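Side-chain contacts in taurocyamine kinase (Schistosoma mansoni, PDB 4WOD), which catalyses the reversible, magnesium-dependent transfer of phosphate between ATP and taurocyamine through two phosphagen kinase repeats joined in one chain: residues A[26-29]-A[30-33]; A[136-139]-A[140-143]; A[507-510]-A[511-515]; A[692-695]-A[696-699]. The protein carries 4 engineered substitutions. All coordinates share one frame; numbering follows the deposited sequence.

Overall arrangement
Three of the four contacts are helix N-termini capped by a threonine: interaction 1 opens helix 29-35, interaction 2 helix 139-154 and interaction 4 helix 695-715. Interaction 3 lies within helix 502-517, where i to i+4 backbone bonds join the turns and a serine hydroxyl adds a bond to a backbone carbonyl. Interaction 2 is a surface contact, whereas the others are partly buried. Interactions 2 and 4 both close a capping box, with a threonine hydroxyl in one and a glutamine amide oxygen in the other as the second acceptor; within interaction 1 no side chain returns a bond to the threonine N. Interactions 3 and 4 belong to the second C-terminal catalytic domain, their centres about 29 Å apart.

Interaction 1 of 4, residues A[26-29]-A[30-33]; sequences YLTD and DIVK
A chi1 of 69° sets Thr28 OG1 between its own backbone N and carbonyl carbon, turned to Ile31, while Leu27 has CG anti to the backbone N (chi1 -171°), a conformation that carries CD1 over toward Ile31 and Val32. Thr28 OG1 accepts from Ile31 N at 3.2 Å, with an N-H...O angle of 158°. Ile31 CG1 packs against the same oxygen, OG1 of Thr28, at 3.5 Å, and also lies near Tyr26 O. On the apolar side a single methyl, Leu27 CD1, serves two residues: it meets Ile31 CG2 at 3.8 Å and Val32 CG2 at 4.0 Å, the leucine slanting across both side chains.

Thr28 is thus the N-cap of helix 29-35, reached from helix 22-26 through an inverse gamma turn centred on Leu27, within the N-terminal domain of the first phosphagen kinase repeat. The first helical turn is drawn shut by Val32 N, which donates to Thr28 O at 2.9 Å, and by Lys33 N, which donates to Asp29 O at 2.9 Å. Val32 CG2 also rests on Thr28 O, 3.4 Å away.

Asp29 turns its carboxylate from the following turn to helix 6-14, where OD1 forms a salt bridge with Arg14 and accepts a hydrogen bond from Gln10. Gln10 also donates to Leu27 O, tying the linker to that helix, and Val32 packs on Leu6 and Gln10. Tyr26 lies against Phe76, Ala79 and Val80 of helix 74-84, its hydroxyl hydrogen-bonded to Asp83.

Interaction 2 of 4, residues A[136-139]-A[140-143]; sequences TLTK and ETRI
Glu140, in the first turn of helix 139-154, meets the cap through carbon: its CB lies 3.9 Å from Thr138 OG1. This helix follows the loop after strand 117-126 in the first C-terminal catalytic domain. Thr141 carries the main exchange. Its backbone N donates to Thr138 OG1 at 2.9 Å, and its OG1 accepts from Thr138 N at 2.8 Å, a reciprocal pair that makes a capping box with Thr138 as N-cap. A chi1 of 59° tucks the Thr141 hydroxyl back over its own main chain to face Thr138 N; Leu137 CD2 leans on this oxygen, Thr141 OG1, at 3.5 Å.

Arg142 follows, its N bonded to Thr138 O and its side chain crossing Leu137 nearly at a right angle. Leu137 CB sits over one guanidinium face, toward the rim, 4.0 Å from NH2 of Arg142. A water in the guanidinium plane accepts from Arg142 NH1 and donates to Lys139 O, both at 2.9 Å, and NH1 also makes a salt bridge to Asp200. Ile143 closes the turn with a weak backbone bond to Lys139 O.

Hydroxyls thus occupy two amides at the helix start, while the arginine charge is probably offset by Asp200, although Arg205 also lies close to the guanidinium.

Interaction 3 of 4, residues A[507-510]-A[511-515]; sequences KLEQ and VISGA
Leu508 and Ile512 stand one turn apart on the alpha-helix 502-517 of the second catalytic domain, an i to i+4 pair on its buried side. Ile512 CD1 enters the fork of the leucine, 3.8 Å from Leu508 CG and equally close to CD1 of that residue, the two chains slanting across one another. With CG1 beside its backbone N (chi1 -70°), Ile512 also lays CG1 on Leu508 O at 3.5 Å. Leu508 packs further on His587, in a loop of the same domain.

The other flank is looser. Lys507 and Gln510 are exposed, and Gln510 meets the next turn chiefly through its backbone, its O accepting from Gly514 N at 3.2 Å from above the carbonyl plane. Val511, partly exposed, sets CG2 3.6 Å from Lys507 O, which also takes the bond from Val511 N. Between these two sides Glu509 OE2 is hydrogen-bonded to the hydroxyl of Tyr527 on strand 525-529, which Ser513 also touches.

In the buried Ser513, a chi1 of 65° holds OG between the backbone N and carbonyl carbon: Ser513 OG donates to Glu509 O at 2.7 Å, while Ser513 N reaches this oxygen, Glu509 O, at 2.8 Å from the opposite face of the carbonyl plane.

Interaction 4 of 4, residues A[692-695]-A[696-699]; sequences GLTE and LQAA
Thr694 N is held by the amide oxygen of Gln697, the distance to OE1 being 2.8 Å and the N-H...O angle 168°. In return Gln697 N donates to Thr694 OG1 at 3.2 Å, and the two bonds form a capping box at the start of helix 695-715, with Thr694 the N-cap. The glutamine folds back to do this: its CG stands beside the backbone N (chi1 -65°), and the chain then runs extended toward the residue before the helix. On the way Gln697 CG passes 3.2 Å from Thr694 OG1, so the hydroxyl oxygen meets both the amide N and the aliphatic stem of Gln697, whose side chain slants over the threonine.

The following turn is regular. Ala698 N donates to Thr694 O at 2.9 Å and Ala699 N to Glu695 O at 3.0 Å. Leu693 packs on the first turn just ahead of the cap. A chi1 of 81° puts its CG between backbone N and carbonyl carbon, and CD1 of Leu693 reaches Ala698 CA at 3.7 Å, while Leu693 CB lies near Gln697 OE1.

Glu695 is buried and bends at chi2, and its OE1 accepts from Thr461 N. This bond joins the helix start to the loop of Thr461 and Phe462, the latter also touching Glu695, while Leu696 packs on Leu468 and Pro469. Glu695 and Ala699 both touch Tyr603 of helix 599-614, and the side chain of Ala699 lies about 5 Å from that of Ala641, a predicted ATP-binding residue on strand 639-646.

Interaction 1 of 4, residues A[26-29]-A[30-33]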
ATOM      1  N   TYR A  26     -20.589   0.681  11.397  1.00 18.48           N
ATOM      2  CA  TYR A  26     -21.407  -0.222  12.188  1.00 19.93           C
ATOM      3  C   TYR A  26     -22.476   0.463  13.040  1.00 23.39           C
ATOM      4  O   TYR A  26     -23.321  -0.223  13.629  1.00 23.91           O
ATOM      5  CB  TYR A  26     -20.498  -1.095  13.058  1.00 22.51           C
ATOM      6  CG  TYR A  26     -19.644  -2.022  12.214  1.00 22.45           C
ATOM      7  CD1 TYR A  26     -20.225  -3.057  11.469  1.00 25.21           C
ATOM      8  CD2 TYR A  26     -18.263  -1.854  12.142  1.00 20.95           C
ATOM      9  CE1 TYR A  26     -19.449  -3.892  10.679  1.00 25.07           C
ATOM     10  CE2 TYR A  26     -17.482  -2.684  11.368  1.00 23.56           C
ATOM     11  CZ  TYR A  26     -18.080  -3.707  10.634  1.00 26.05           C
ATOM     12  OH  TYR A  26     -17.297  -4.530   9.863  1.00 25.01           O
ATOM     13  N   LEU A  27     -22.484   1.797  13.085  1.00 20.21           N
ATOM     14  CA  LEU A  27     -23.526   2.491  13.849  1.00 19.27           C
ATOM     15  C   LEU A  27     -24.801   2.605  12.996  1.00 20.28           C
ATOM     16  O   LEU A  27     -25.172   3.689  12.518  1.00 21.37           O
ATOM     17  CB  LEU A  27     -23.049   3.868  14.319  1.00 21.69           C
ATOM     18  CG  LEU A  27     -23.950   4.627  15.301  1.00 20.45           C
ATOM     19  CD1 LEU A  27     -24.217   3.771  16.534  1.00 20.42           C
ATOM     20  CD2 LEU A  27     -23.334   5.954  15.696  1.00 16.25           C
ATOM     21  N   THR A  28     -25.459   1.467  12.808  1.00 18.89           N
ATOM     22  CA  THR A  28     -26.613   1.378  11.913  1.00 20.31           C
ATOM     23  C   THR A  28     -27.883   1.859  12.591  1.00 21.49           C
ATOM     24  O   THR A  28     -27.924   2.032  13.816  1.00 19.50           O
ATOM     25  CB  THR A  28     -26.829  -0.055  11.421  1.00 20.48           C
ATOM     26  OG1 THR A  28     -27.268  -0.882  12.516  1.00 22.76           O
ATOM     27  CG2 THR A  28     -25.528  -0.613  10.832  1.00 22.12           C
ATOM     28  N   ASP A  29     -28.921   2.071  11.787  1.00 21.39           N
ATOM     29  CA  ASP A  29     -30.243   2.386  12.315  1.00 22.22           C
ATOM     30  C   ASP A  29     -30.672   1.361  13.375  1.00 21.06           C
ATOM     31  O   ASP A  29     -31.172   1.735  14.436  1.00 23.33           O
ATOM     32  CB  ASP A  29     -31.289   2.456  11.185  1.00 23.13           C
ATOM     33  CG  ASP A  29     -31.122   3.690  10.293  1.00 27.73           C
ATOM     34  OD1 ASP A  29     -30.290   4.566  10.621  1.00 29.30           O
ATOM     35  OD2 ASP A  29     -31.831   3.798   9.271  1.00 29.90           O
ATOM     36  N   ASP A  30     -30.462   0.076  13.106  1.00 23.77           N
ATOM     37  CA  ASP A  30     -30.915  -0.947  14.048  1.00 23.21           C
ATOM     38  C   ASP A  30     -30.143  -0.850  15.360  1.00 20.96           C
ATOM     39  O   ASP A  30     -30.704  -1.046  16.442  1.00 20.65           O
ATOM     40  CB  ASP A  30     -30.762  -2.350  13.453  1.00 28.60           C
ATOM     41  CG  ASP A  30     -31.753  -2.617  12.333  1.00 36.17           C
ATOM     42  OD1 ASP A  30     -32.694  -1.805  12.166  1.00 37.58           O
ATOM     43  OD2 ASP A  30     -31.594  -3.639  11.632  1.00 32.82           O
ATOM     44  N   ILE A  31     -28.850  -0.562  15.247  1.00 19.98           N
ATOM     45  CA  ILE A  31     -27.994  -0.439  16.423  1.00 22.45           C
ATOM     46  C   ILE A  31     -28.432   0.750  17.285  1.00 17.79           C
ATOM     47  O   ILE A  31     -28.530   0.647  18.504  1.00 19.90           O
ATOM     48  CB  ILE A  31     -26.505  -0.282  16.020  1.00 19.96           C
ATOM     49  CG1 ILE A  31     -25.908  -1.640  15.608  1.00 22.38           C
ATOM     50  CG2 ILE A  31     -25.697   0.365  17.161  1.00 17.69           C
ATOM     51  CD1 ILE A  31     -25.781  -2.673  16.765  1.00 18.15           C
ATOM     52  N   VAL A  32     -28.704   1.877  16.641  1.00 17.25           N
ATOM     53  CA  VAL A  32     -29.196   3.061  17.350  1.00 17.88           C
ATOM     54  C   VAL A  32     -30.517   2.772  18.050  1.00 20.04           C
ATOM     55  O   VAL A  32     -30.715   3.139  19.212  1.00 18.54           O
ATOM     56  CB  VAL A  32     -29.371   4.254  16.392  1.00 20.96           C
ATOM     57  CG1 VAL A  32     -30.141   5.405  17.064  1.00 19.32           C
ATOM     58  CG2 VAL A  32     -28.024   4.733  15.902  1.00 19.36           C
ATOM     59  N   LYS A  33     -31.419   2.102  17.341  1.00 21.23           N
ATOM     60  CA  LYS A  33     -32.734   1.769  17.887  1.00 21.42           C
ATOM     61  C   LYS A  33     -32.613   0.861  19.102  1.00 20.48           C
ATOM     62  O   LYS A  33     -33.319   1.023  20.094  1.00 21.53           O
ATOM     63  CB  LYS A  33     -33.586   1.097  16.818  1.00 26.23           C
ATOM     64  CG  LYS A  33     -35.048   0.982  17.178  1.00 30.59           C
ATOM     65  CD  LYS A  33     -35.876   0.946  15.900  1.00 39.99           C
ATOM     66  CE  LYS A  33     -35.489   2.117  14.996  1.00 35.40           C
ATOM     67  NZ  LYS A  33     -35.901   1.928  13.573  1.00 45.74           N
TER

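Interaction 2 of 4, residues A[136-139]-A[140-143]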
ATOM      1  N   THR A 136     -17.413   8.687  32.434  1.00 17.62           N
ATOM      2  CA  THR A 136     -18.220   8.191  33.533  1.00 14.52           C
ATOM      3  C   THR A 136     -17.581   8.391  34.913  1.00 16.92           C
ATOM      4  O   THR A 136     -18.228   8.149  35.931  1.00 20.30           O
ATOM      5  CB  THR A 136     -18.558   6.665  33.365  1.00 16.81           C
ATOM      6  OG1 THR A 136     -17.377   5.943  32.997  1.00 15.65           O
ATOM      7  CG2 THR A 136     -19.644   6.449  32.300  1.00 16.19           C
ATOM      8  N   LEU A 137     -16.325   8.813  34.959  1.00 16.23           N
ATOM      9  CA  LEU A 137     -15.684   9.137  36.229  1.00 16.23           C
ATOM     10  C   LEU A 137     -16.279  10.407  36.819  1.00 16.90           C
ATOM     11  O   LEU A 137     -16.769  11.278  36.102  1.00 18.39           O
ATOM     12  CB  LEU A 137     -14.165   9.305  36.048  1.00 16.18           C
ATOM     13  CG  LEU A 137     -13.472   7.990  35.679  1.00 15.54           C
ATOM     14  CD1 LEU A 137     -12.139   8.236  34.956  1.00 12.74           C
ATOM     15  CD2 LEU A 137     -13.288   7.170  36.970  1.00 12.60           C
ATOM     16  N   THR A 138     -16.273  10.496  38.133  1.00 17.27           N
ATOM     17  CA  THR A 138     -16.509  11.788  38.786  1.00 21.80           C
ATOM     18  C   THR A 138     -15.155  12.399  39.103  1.00 19.97           C
ATOM     19  O   THR A 138     -14.118  11.722  38.988  1.00 18.25           O
ATOM     20  CB  THR A 138     -17.325  11.656  40.064  1.00 18.47           C
ATOM     21  OG1 THR A 138     -16.578  10.884  41.000  1.00 18.85           O
ATOM     22  CG2 THR A 138     -18.656  10.948  39.784  1.00 24.21           C
ATOM     23  N   LYS A 139     -15.141  13.670  39.502  1.00 20.29           N
ATOM     24  CA  LYS A 139     -13.873  14.272  39.905  1.00 22.00           C
ATOM     25  C   LYS A 139     -13.281  13.473  41.055  1.00 20.61           C
ATOM     26  O   LYS A 139     -12.074  13.190  41.074  1.00 18.22           O
ATOM     27  CB  LYS A 139     -14.045  15.742  40.294  1.00 19.54           C
ATOM     28  CG  LYS A 139     -12.757  16.403  40.751  1.00 24.13           C
ATOM     29  CD  LYS A 139     -12.857  17.919  40.653  1.00 26.04           C
ATOM     30  CE  LYS A 139     -11.735  18.601  41.403  1.00 32.09           C
ATOM     31  NZ  LYS A 139     -11.743  20.060  41.105  1.00 36.31           N
ATOM     32  N   GLU A 140     -14.144  13.070  41.988  1.00 18.96           N
ATOM     33  CA  GLU A 140     -13.702  12.296  43.146  1.00 21.29           C
ATOM     34  C   GLU A 140     -13.240  10.880  42.794  1.00 19.83           C
ATOM     35  O   GLU A 140     -12.211  10.419  43.290  1.00 20.07           O
ATOM     36  CB  GLU A 140     -14.820  12.221  44.192  1.00 22.05           C
ATOM     37  CG  GLU A 140     -15.139  13.551  44.857  1.00 34.39           C
ATOM     38  CD  GLU A 140     -16.211  13.398  45.919  1.00 40.48           C
ATOM     39  OE1 GLU A 140     -15.970  12.624  46.875  1.00 45.46           O
ATOM     40  OE2 GLU A 140     -17.287  14.025  45.792  1.00 39.50           O
ATOM     41  N   THR A 141     -13.968  10.178  41.934  1.00 17.78           N
ATOM     42  CA  THR A 141     -13.554   8.802  41.654  1.00 16.68           C
ATOM     43  C   THR A 141     -12.248   8.749  40.845  1.00 16.20           C
ATOM     44  O   THR A 141     -11.426   7.848  41.048  1.00 13.56           O
ATOM     45  CB  THR A 141     -14.653   7.980  40.937  1.00 19.18           C
ATOM     46  OG1 THR A 141     -15.017   8.603  39.699  1.00 18.04           O
ATOM     47  CG2 THR A 141     -15.871   7.838  41.837  1.00 22.74           C
ATOM     48  N   ARG A 142     -12.011   9.723  39.977  1.00 13.89           N
ATOM     49  CA  ARG A 142     -10.745   9.727  39.264  1.00 14.89           C
ATOM     50  C   ARG A 142      -9.571   9.892  40.241  1.00 17.02           C
ATOM     51  O   ARG A 142      -8.528   9.237  40.086  1.00 16.86           O
ATOM     52  CB  ARG A 142     -10.729  10.829  38.201  1.00 13.51           C
ATOM     53  CG  ARG A 142      -9.497  10.814  37.311  1.00 13.87           C
ATOM     54  CD  ARG A 142      -9.459  12.016  36.384  1.00 14.21           C
ATOM     55  NE  ARG A 142     -10.494  11.990  35.352  1.00 19.13           N
ATOM     56  CZ  ARG A 142     -11.648  12.653  35.408  1.00 19.90           C
ATOM     57  NH1 ARG A 142     -11.943  13.407  36.466  1.00 17.19           N
ATOM     58  NH2 ARG A 142     -12.512  12.568  34.394  1.00 17.68           N
ATOM     59  N   ILE A 143      -9.751  10.739  41.259  1.00 12.62           N
ATOM     60  CA  ILE A 143      -8.704  10.977  42.256  1.00 15.13           C
ATOM     61  C   ILE A 143      -8.556   9.737  43.146  1.00 15.53           C
ATOM     62  O   ILE A 143      -7.431   9.315  43.455  1.00 15.88           O
ATOM     63  CB  ILE A 143      -9.004  12.253  43.108  1.00 15.89           C
ATOM     64  CG1 ILE A 143      -8.895  13.505  42.225  1.00 17.21           C
ATOM     65  CG2 ILE A 143      -8.064  12.365  44.315  1.00 15.37           C
ATOM     66  CD1 ILE A 143      -9.609  14.710  42.776  1.00 17.28           C
TER
HETATM   67  O   HOH W   1     -15.881  12.666  33.753  1.00 27.93           O
HETATM   68  O   HOH W   2     -10.509  14.128  38.853  1.00 19.19           O

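Interaction 3 of 4, residues A[507-510]-A[511-515]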
ATOM      1  N   LYS A 507      12.470  15.479 -17.039  1.00 16.54           N
ATOM      2  CA  LYS A 507      13.039  15.746 -18.349  1.00 17.97           C
ATOM      3  C   LYS A 507      12.258  14.996 -19.435  1.00 18.30           C
ATOM      4  O   LYS A 507      11.978  15.565 -20.492  1.00 18.42           O
ATOM      5  CB  LYS A 507      14.528  15.378 -18.396  1.00 13.03           C
ATOM      6  CG  LYS A 507      15.118  15.597 -19.803  1.00 25.63           C
ATOM      7  CD  LYS A 507      16.593  15.991 -19.785  1.00 36.41           C
ATOM      8  CE  LYS A 507      17.040  16.485 -21.157  1.00 38.36           C
ATOM      9  NZ  LYS A 507      18.468  16.917 -21.163  1.00 47.94           N
ATOM     10  N   LEU A 508      11.876  13.745 -19.157  1.00 17.24           N
ATOM     11  CA  LEU A 508      11.100  12.940 -20.107  1.00 17.59           C
ATOM     12  C   LEU A 508       9.811  13.664 -20.469  1.00 18.36           C
ATOM     13  O   LEU A 508       9.405  13.711 -21.638  1.00 17.42           O
ATOM     14  CB  LEU A 508      10.756  11.564 -19.531  1.00 16.58           C
ATOM     15  CG  LEU A 508       9.925  10.707 -20.500  1.00 19.19           C
ATOM     16  CD1 LEU A 508      10.749  10.333 -21.728  1.00 17.00           C
ATOM     17  CD2 LEU A 508       9.367   9.467 -19.834  1.00 16.51           C
ATOM     18  N   GLU A 509       9.185  14.243 -19.451  1.00 17.74           N
ATOM     19  CA  GLU A 509       7.881  14.870 -19.630  1.00 19.16           C
ATOM     20  C   GLU A 509       8.030  16.138 -20.475  1.00 18.50           C
ATOM     21  O   GLU A 509       7.165  16.451 -21.298  1.00 17.84           O
ATOM     22  CB  GLU A 509       7.246  15.174 -18.276  1.00 20.91           C
ATOM     23  CG  GLU A 509       5.892  15.879 -18.364  1.00 18.70           C
ATOM     24  CD  GLU A 509       5.392  16.325 -17.005  1.00 22.16           C
ATOM     25  OE1 GLU A 509       6.199  16.879 -16.216  1.00 25.08           O
ATOM     26  OE2 GLU A 509       4.191  16.116 -16.709  1.00 21.86           O
ATOM     27  N   GLN A 510       9.138  16.848 -20.289  1.00 15.90           N
ATOM     28  CA  GLN A 510       9.419  18.037 -21.101  1.00 20.09           C
ATOM     29  C   GLN A 510       9.603  17.691 -22.578  1.00 19.69           C
ATOM     30  O   GLN A 510       9.079  18.397 -23.462  1.00 18.21           O
ATOM     31  CB  GLN A 510      10.664  18.774 -20.574  1.00 21.79           C
ATOM     32  CG  GLN A 510      10.455  19.407 -19.206  1.00 27.51           C
ATOM     33  CD  GLN A 510      11.751  19.881 -18.556  1.00 33.25           C
ATOM     34  OE1 GLN A 510      12.847  19.637 -19.068  1.00 36.20           O
ATOM     35  NE2 GLN A 510      11.628  20.559 -17.417  1.00 34.67           N
ATOM     36  N   VAL A 511      10.346  16.614 -22.849  1.00 17.98           N
ATOM     37  CA  VAL A 511      10.521  16.116 -24.220  1.00 18.98           C
ATOM     38  C   VAL A 511       9.179  15.762 -24.848  1.00 19.26           C
ATOM     39  O   VAL A 511       8.833  16.261 -25.927  1.00 16.10           O
ATOM     40  CB  VAL A 511      11.450  14.856 -24.273  1.00 18.80           C
ATOM     41  CG1 VAL A 511      11.339  14.115 -25.626  1.00 16.69           C
ATOM     42  CG2 VAL A 511      12.900  15.221 -23.967  1.00 17.28           C
ATOM     43  N   ILE A 512       8.421  14.905 -24.168  1.00 18.30           N
ATOM     44  CA  ILE A 512       7.180  14.359 -24.722  1.00 17.38           C
ATOM     45  C   ILE A 512       6.067  15.415 -24.807  1.00 18.97           C
ATOM     46  O   ILE A 512       5.389  15.514 -25.846  1.00 17.97           O
ATOM     47  CB  ILE A 512       6.671  13.144 -23.879  1.00 13.45           C
ATOM     48  CG1 ILE A 512       7.597  11.938 -24.072  1.00 15.22           C
ATOM     49  CG2 ILE A 512       5.265  12.777 -24.267  1.00 15.32           C
ATOM     50  CD1 ILE A 512       7.233  10.753 -23.194  1.00 15.80           C
ATOM     51  N   SER A 513       5.871  16.201 -23.744  1.00 13.56           N
ATOM     52  CA  SER A 513       4.758  17.172 -23.741  1.00 17.34           C
ATOM     53  C   SER A 513       5.016  18.275 -24.773  1.00 19.22           C
ATOM     54  O   SER A 513       4.090  18.734 -25.446  1.00 19.30           O
ATOM     55  CB  SER A 513       4.524  17.786 -22.361  1.00 19.10           C
ATOM     56  OG  SER A 513       5.621  18.580 -21.943  1.00 20.29           O
ATOM     57  N   GLY A 514       6.276  18.667 -24.912  1.00 15.67           N
ATOM     58  CA  GLY A 514       6.675  19.577 -25.971  1.00 17.35           C
ATOM     59  C   GLY A 514       6.221  19.111 -27.344  1.00 13.79           C
ATOM     60  O   GLY A 514       5.669  19.893 -28.113  1.00 16.18           O
ATOM     61  N   ALA A 515       6.442  17.838 -27.661  1.00 13.67           N
ATOM     62  CA  ALA A 515       5.962  17.276 -28.928  1.00 14.41           C
ATOM     63  C   ALA A 515       4.432  17.263 -28.987  1.00 17.02           C
ATOM     64  O   ALA A 515       3.840  17.640 -29.998  1.00 15.87           O
ATOM     65  CB  ALA A 515       6.512  15.855 -29.140  1.00 13.77           C
TER

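Interaction 4 of 4, residues A[692-695]-A[696-699]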
ATOM      1  N   GLY A 692       7.043 -10.619 -34.307  1.00 25.81           N
ATOM      2  CA  GLY A 692       7.138 -11.613 -35.362  1.00 25.18           C
ATOM      3  C   GLY A 692       6.195 -11.343 -36.517  1.00 26.60           C
ATOM      4  O   GLY A 692       6.020 -12.175 -37.405  1.00 29.10           O
ATOM      5  N   LEU A 693       5.588 -10.163 -36.514  1.00 26.94           N
ATOM      6  CA  LEU A 693       4.662  -9.783 -37.568  1.00 27.02           C
ATOM      7  C   LEU A 693       4.723  -8.264 -37.751  1.00 26.26           C
ATOM      8  O   LEU A 693       5.266  -7.558 -36.898  1.00 24.30           O
ATOM      9  CB  LEU A 693       3.240 -10.255 -37.231  1.00 27.02           C
ATOM     10  CG  LEU A 693       2.371  -9.439 -36.260  1.00 24.50           C
ATOM     11  CD1 LEU A 693       0.974 -10.061 -36.155  1.00 26.87           C
ATOM     12  CD2 LEU A 693       2.980  -9.291 -34.873  1.00 23.46           C
ATOM     13  N   THR A 694       4.197  -7.747 -38.858  1.00 25.36           N
ATOM     14  CA  THR A 694       4.221  -6.298 -39.043  1.00 24.42           C
ATOM     15  C   THR A 694       2.994  -5.652 -38.392  1.00 22.13           C
ATOM     16  O   THR A 694       2.062  -6.344 -37.973  1.00 24.48           O
ATOM     17  CB  THR A 694       4.278  -5.898 -40.530  1.00 24.34           C
ATOM     18  OG1 THR A 694       3.072  -6.314 -41.171  1.00 22.45           O
ATOM     19  CG2 THR A 694       5.495  -6.529 -41.228  1.00 28.25           C
ATOM     20  N   GLU A 695       3.007  -4.325 -38.311  1.00 18.41           N
ATOM     21  CA  GLU A 695       1.894  -3.571 -37.745  1.00 22.57           C
ATOM     22  C   GLU A 695       0.642  -3.819 -38.584  1.00 22.86           C
ATOM     23  O   GLU A 695      -0.440  -4.106 -38.068  1.00 18.00           O
ATOM     24  CB  GLU A 695       2.231  -2.073 -37.685  1.00 19.55           C
ATOM     25  CG  GLU A 695       3.250  -1.666 -36.598  1.00 19.23           C
ATOM     26  CD  GLU A 695       4.713  -1.922 -36.962  1.00 21.12           C
ATOM     27  OE1 GLU A 695       4.988  -2.395 -38.077  1.00 22.81           O
ATOM     28  OE2 GLU A 695       5.598  -1.642 -36.123  1.00 19.49           O
ATOM     29  N   LEU A 696       0.815  -3.729 -39.895  1.00 24.29           N
ATOM     30  CA  LEU A 696      -0.262  -4.008 -40.839  1.00 25.90           C
ATOM     31  C   LEU A 696      -0.861  -5.404 -40.622  1.00 25.60           C
ATOM     32  O   LEU A 696      -2.084  -5.564 -40.564  1.00 21.79           O
ATOM     33  CB  LEU A 696       0.259  -3.859 -42.270  1.00 25.73           C
ATOM     34  CG  LEU A 696      -0.783  -3.709 -43.374  1.00 35.89           C
ATOM     35  CD1 LEU A 696      -1.694  -2.520 -43.090  1.00 29.54           C
ATOM     36  CD2 LEU A 696      -0.075  -3.539 -44.703  1.00 32.47           C
ATOM     37  N   GLN A 697      -0.006  -6.413 -40.479  1.00 21.79           N
ATOM     38  CA  GLN A 697      -0.502  -7.760 -40.246  1.00 24.09           C
ATOM     39  C   GLN A 697      -1.216  -7.845 -38.899  1.00 24.76           C
ATOM     40  O   GLN A 697      -2.257  -8.499 -38.789  1.00 31.03           O
ATOM     41  CB  GLN A 697       0.640  -8.788 -40.328  1.00 26.21           C
ATOM     42  CG  GLN A 697       1.256  -8.884 -41.718  1.00 26.62           C
ATOM     43  CD  GLN A 697       2.559  -9.671 -41.761  1.00 35.83           C
ATOM     44  OE1 GLN A 697       3.372  -9.636 -40.826  1.00 28.18           O
ATOM     45  NE2 GLN A 697       2.761 -10.393 -42.856  1.00 30.54           N
ATOM     46  N   ALA A 698      -0.669  -7.185 -37.880  1.00 23.03           N
ATOM     47  CA  ALA A 698      -1.295  -7.185 -36.556  1.00 24.44           C
ATOM     48  C   ALA A 698      -2.732  -6.683 -36.640  1.00 23.26           C
ATOM     49  O   ALA A 698      -3.655  -7.306 -36.124  1.00 22.59           O
ATOM     50  CB  ALA A 698      -0.486  -6.331 -35.571  1.00 24.02           C
ATOM     51  N   ALA A 699      -2.915  -5.544 -37.292  1.00 25.62           N
ATOM     52  CA  ALA A 699      -4.246  -4.970 -37.408  1.00 28.41           C
ATOM     53  C   ALA A 699      -5.132  -5.828 -38.324  1.00 30.49           C
ATOM     54  O   ALA A 699      -6.336  -5.940 -38.097  1.00 30.05           O
ATOM     55  CB  ALA A 699      -4.163  -3.534 -37.915  1.00 22.36           C
TER